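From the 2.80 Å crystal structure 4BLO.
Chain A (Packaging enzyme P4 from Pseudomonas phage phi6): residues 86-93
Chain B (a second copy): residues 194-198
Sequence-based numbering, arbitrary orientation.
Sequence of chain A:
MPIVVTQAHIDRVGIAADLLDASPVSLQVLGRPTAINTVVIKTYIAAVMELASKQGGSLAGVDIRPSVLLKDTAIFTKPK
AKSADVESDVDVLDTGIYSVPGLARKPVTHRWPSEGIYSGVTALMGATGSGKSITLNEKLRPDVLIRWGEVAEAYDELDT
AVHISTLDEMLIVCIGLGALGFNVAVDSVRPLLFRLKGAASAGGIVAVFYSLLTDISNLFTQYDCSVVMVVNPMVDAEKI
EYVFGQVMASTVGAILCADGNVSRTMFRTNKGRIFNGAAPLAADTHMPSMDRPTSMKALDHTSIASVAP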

# COMPACT_ATOMS: atom_id res chain seq x y z
N VAL A 86 -1.84 -9.70 -14.77
CA VAL A 86 -2.08 -9.93 -13.35
C VAL A 86 -1.24 -8.95 -12.47
O VAL A 86 -0.09 -8.63 -12.79
CB VAL A 86 -1.87 -11.43 -12.98
CG1 VAL A 86 -0.40 -11.84 -12.99
CG2 VAL A 86 -2.52 -11.78 -11.65
N GLU A 87 -1.86 -8.48 -11.38
CA GLU A 87 -1.28 -7.57 -10.39
C GLU A 87 -0.35 -8.32 -9.43
O GLU A 87 -0.59 -9.50 -9.19
CB GLU A 87 -2.40 -6.88 -9.59
CG GLU A 87 -3.35 -6.03 -10.42
CD GLU A 87 -3.03 -4.55 -10.54
OE1 GLU A 87 -2.94 -3.87 -9.49
OE2 GLU A 87 -2.93 -4.07 -11.69
N SER A 88 0.65 -7.64 -8.85
CA SER A 88 1.56 -8.26 -7.87
C SER A 88 0.83 -8.57 -6.53
O SER A 88 1.36 -9.33 -5.72
CB SER A 88 2.77 -7.37 -7.62
OG SER A 88 3.57 -7.19 -8.78
N ASP A 89 -0.36 -7.99 -6.29
CA ASP A 89 -1.14 -8.21 -5.07
C ASP A 89 -2.47 -8.85 -5.45
O ASP A 89 -3.52 -8.19 -5.47
CB ASP A 89 -1.32 -6.91 -4.25
CG ASP A 89 -0.07 -6.33 -3.61
OD1 ASP A 89 0.89 -7.10 -3.37
OD2 ASP A 89 -0.04 -5.10 -3.36
N VAL A 90 -2.39 -10.13 -5.81
CA VAL A 90 -3.47 -11.03 -6.23
C VAL A 90 -3.39 -12.28 -5.33
O VAL A 90 -2.27 -12.65 -4.95
CB VAL A 90 -3.34 -11.36 -7.75
CG1 VAL A 90 -2.04 -12.12 -8.05
CG2 VAL A 90 -4.55 -12.12 -8.28
N ASP A 91 -4.52 -12.93 -5.00
CA ASP A 91 -4.46 -14.10 -4.12
C ASP A 91 -3.61 -15.24 -4.74
O ASP A 91 -3.83 -15.68 -5.87
CB ASP A 91 -5.86 -14.61 -3.76
CG ASP A 91 -5.86 -15.73 -2.74
OD1 ASP A 91 -5.00 -15.70 -1.84
OD2 ASP A 91 -6.76 -16.59 -2.80
N VAL A 92 -2.65 -15.71 -3.93
CA VAL A 92 -1.68 -16.78 -4.22
C VAL A 92 -2.38 -18.09 -4.60
O VAL A 92 -1.81 -18.91 -5.31
CB VAL A 92 -0.72 -17.02 -3.02
CG1 VAL A 92 0.24 -15.86 -2.82
CG2 VAL A 92 -1.46 -17.34 -1.73
N LEU A 93 -3.62 -18.28 -4.12
CA LEU A 93 -4.44 -19.45 -4.40
C LEU A 93 -5.12 -19.35 -5.78
O LEU A 93 -5.47 -20.38 -6.34
CB LEU A 93 -5.50 -19.59 -3.30
CG LEU A 93 -5.64 -20.94 -2.63
CD1 LEU A 93 -4.35 -21.41 -1.97
CD2 LEU A 93 -6.71 -20.89 -1.61
N PHE B 194 7.42 -17.09 0.66
CA PHE B 194 8.06 -15.90 0.05
C PHE B 194 7.13 -15.19 -0.94
O PHE B 194 7.43 -14.07 -1.32
CB PHE B 194 9.40 -16.28 -0.61
CG PHE B 194 10.52 -16.61 0.36
CD1 PHE B 194 10.28 -16.70 1.73
CD2 PHE B 194 11.81 -16.83 -0.10
CE1 PHE B 194 11.31 -17.01 2.62
CE2 PHE B 194 12.84 -17.12 0.80
CZ PHE B 194 12.58 -17.22 2.15
N ARG B 195 6.00 -15.81 -1.32
CA ARG B 195 5.05 -15.21 -2.24
C ARG B 195 3.77 -14.79 -1.51
O ARG B 195 2.85 -14.29 -2.16
CB ARG B 195 4.77 -16.14 -3.42
CG ARG B 195 5.84 -16.03 -4.49
CD ARG B 195 5.72 -17.08 -5.56
NE ARG B 195 6.86 -17.03 -6.48
CZ ARG B 195 7.72 -18.02 -6.65
NH1 ARG B 195 7.60 -19.15 -5.97
NH2 ARG B 195 8.72 -17.88 -7.52
N LEU B 196 3.74 -14.89 -0.16
CA LEU B 196 2.61 -14.46 0.67
C LEU B 196 2.52 -12.95 0.65
O LEU B 196 3.34 -12.26 1.27
CB LEU B 196 2.69 -14.96 2.12
CG LEU B 196 2.32 -16.42 2.40
CD1 LEU B 196 2.63 -16.81 3.82
CD2 LEU B 196 0.86 -16.69 2.14
N LYS B 197 1.51 -12.43 -0.08
CA LYS B 197 1.30 -10.98 -0.22
C LYS B 197 0.40 -10.53 0.89
O LYS B 197 -0.50 -11.27 1.27
CB LYS B 197 0.69 -10.63 -1.60
CG LYS B 197 0.38 -11.81 -2.51
CD LYS B 197 1.16 -11.70 -3.80
CE LYS B 197 0.97 -12.79 -4.78
NZ LYS B 197 0.67 -12.15 -6.07
N GLY B 198 0.66 -9.36 1.43
CA GLY B 198 -0.11 -8.79 2.52
C GLY B 198 0.74 -7.97 3.46
O GLY B 198 1.97 -8.04 3.41

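A lysine that reaches across a subunit interface need not find an acidic partner; it can instead be held by backbone carbonyl groups, and the contact between two copies of the packaging enzyme P4 from phage phi6 is a compact example. Neither stretch offers much regular structure. Chain A runs as loop or turn through Asp A91, which occupies the N-cap position before a helix that begins at Val A92, while chain B has neither helix nor strand from Phe B194 to Gly B198. The backbones keep their distance: CA of Asp A89 lies 6.1 Å from CA of Lys B197, and CA of Val A92 lies 6.9 Å from CA of Leu B196. No hydrogen bond joins backbone to backbone across this gap, so side chains must span it. At the end of the chain B stretch, Gly B198 adopts phi/psi of 146/167, where a CB would be jammed against the carbonyl oxygen of the residue before; the local backbone alone calls for glycine.

Lys B197 does most of the spanning. Its CA-to-CB bond points toward chain A, and the side chain places NZ 2.9 Å from O of Ser A88, to which it donates a hydrogen bond. A second, weak hydrogen bond runs from NZ to O of Val A90, at 3.2 Å. The two acceptors belong to residues two apart in the chain, with Asp A89 between them, so a single ammonium group engages two carbonyls of the same loop. Some caution is due, because NZ sits too close to an atom elsewhere in the model, and chi1 of 3° and chi2 of -120° both fall between the usual wells. Asp A89 does not supply a salt bridge: its closest approach to the lysine is OD1 to CB, at 4.0 Å.

The nonpolar part of the contact centres on Val A92, whose CA-to-CB bond points toward chain B. Its CG1 lies 3.7 Å from CE of Lys B197, packing against the aliphatic portion of the side chain whose amine is bound by the loop. The same methyl comes within 3.1 Å of O of Arg B195, a tight approach that involves no hydrogen bond. The arginine side chain contributes little here, its end leading away to hydrogen bonds elsewhere in the structure. With just 273 Å² buried over both sides, the example shows how one long side chain can combine polar anchoring at its tip with nonpolar packing along its length.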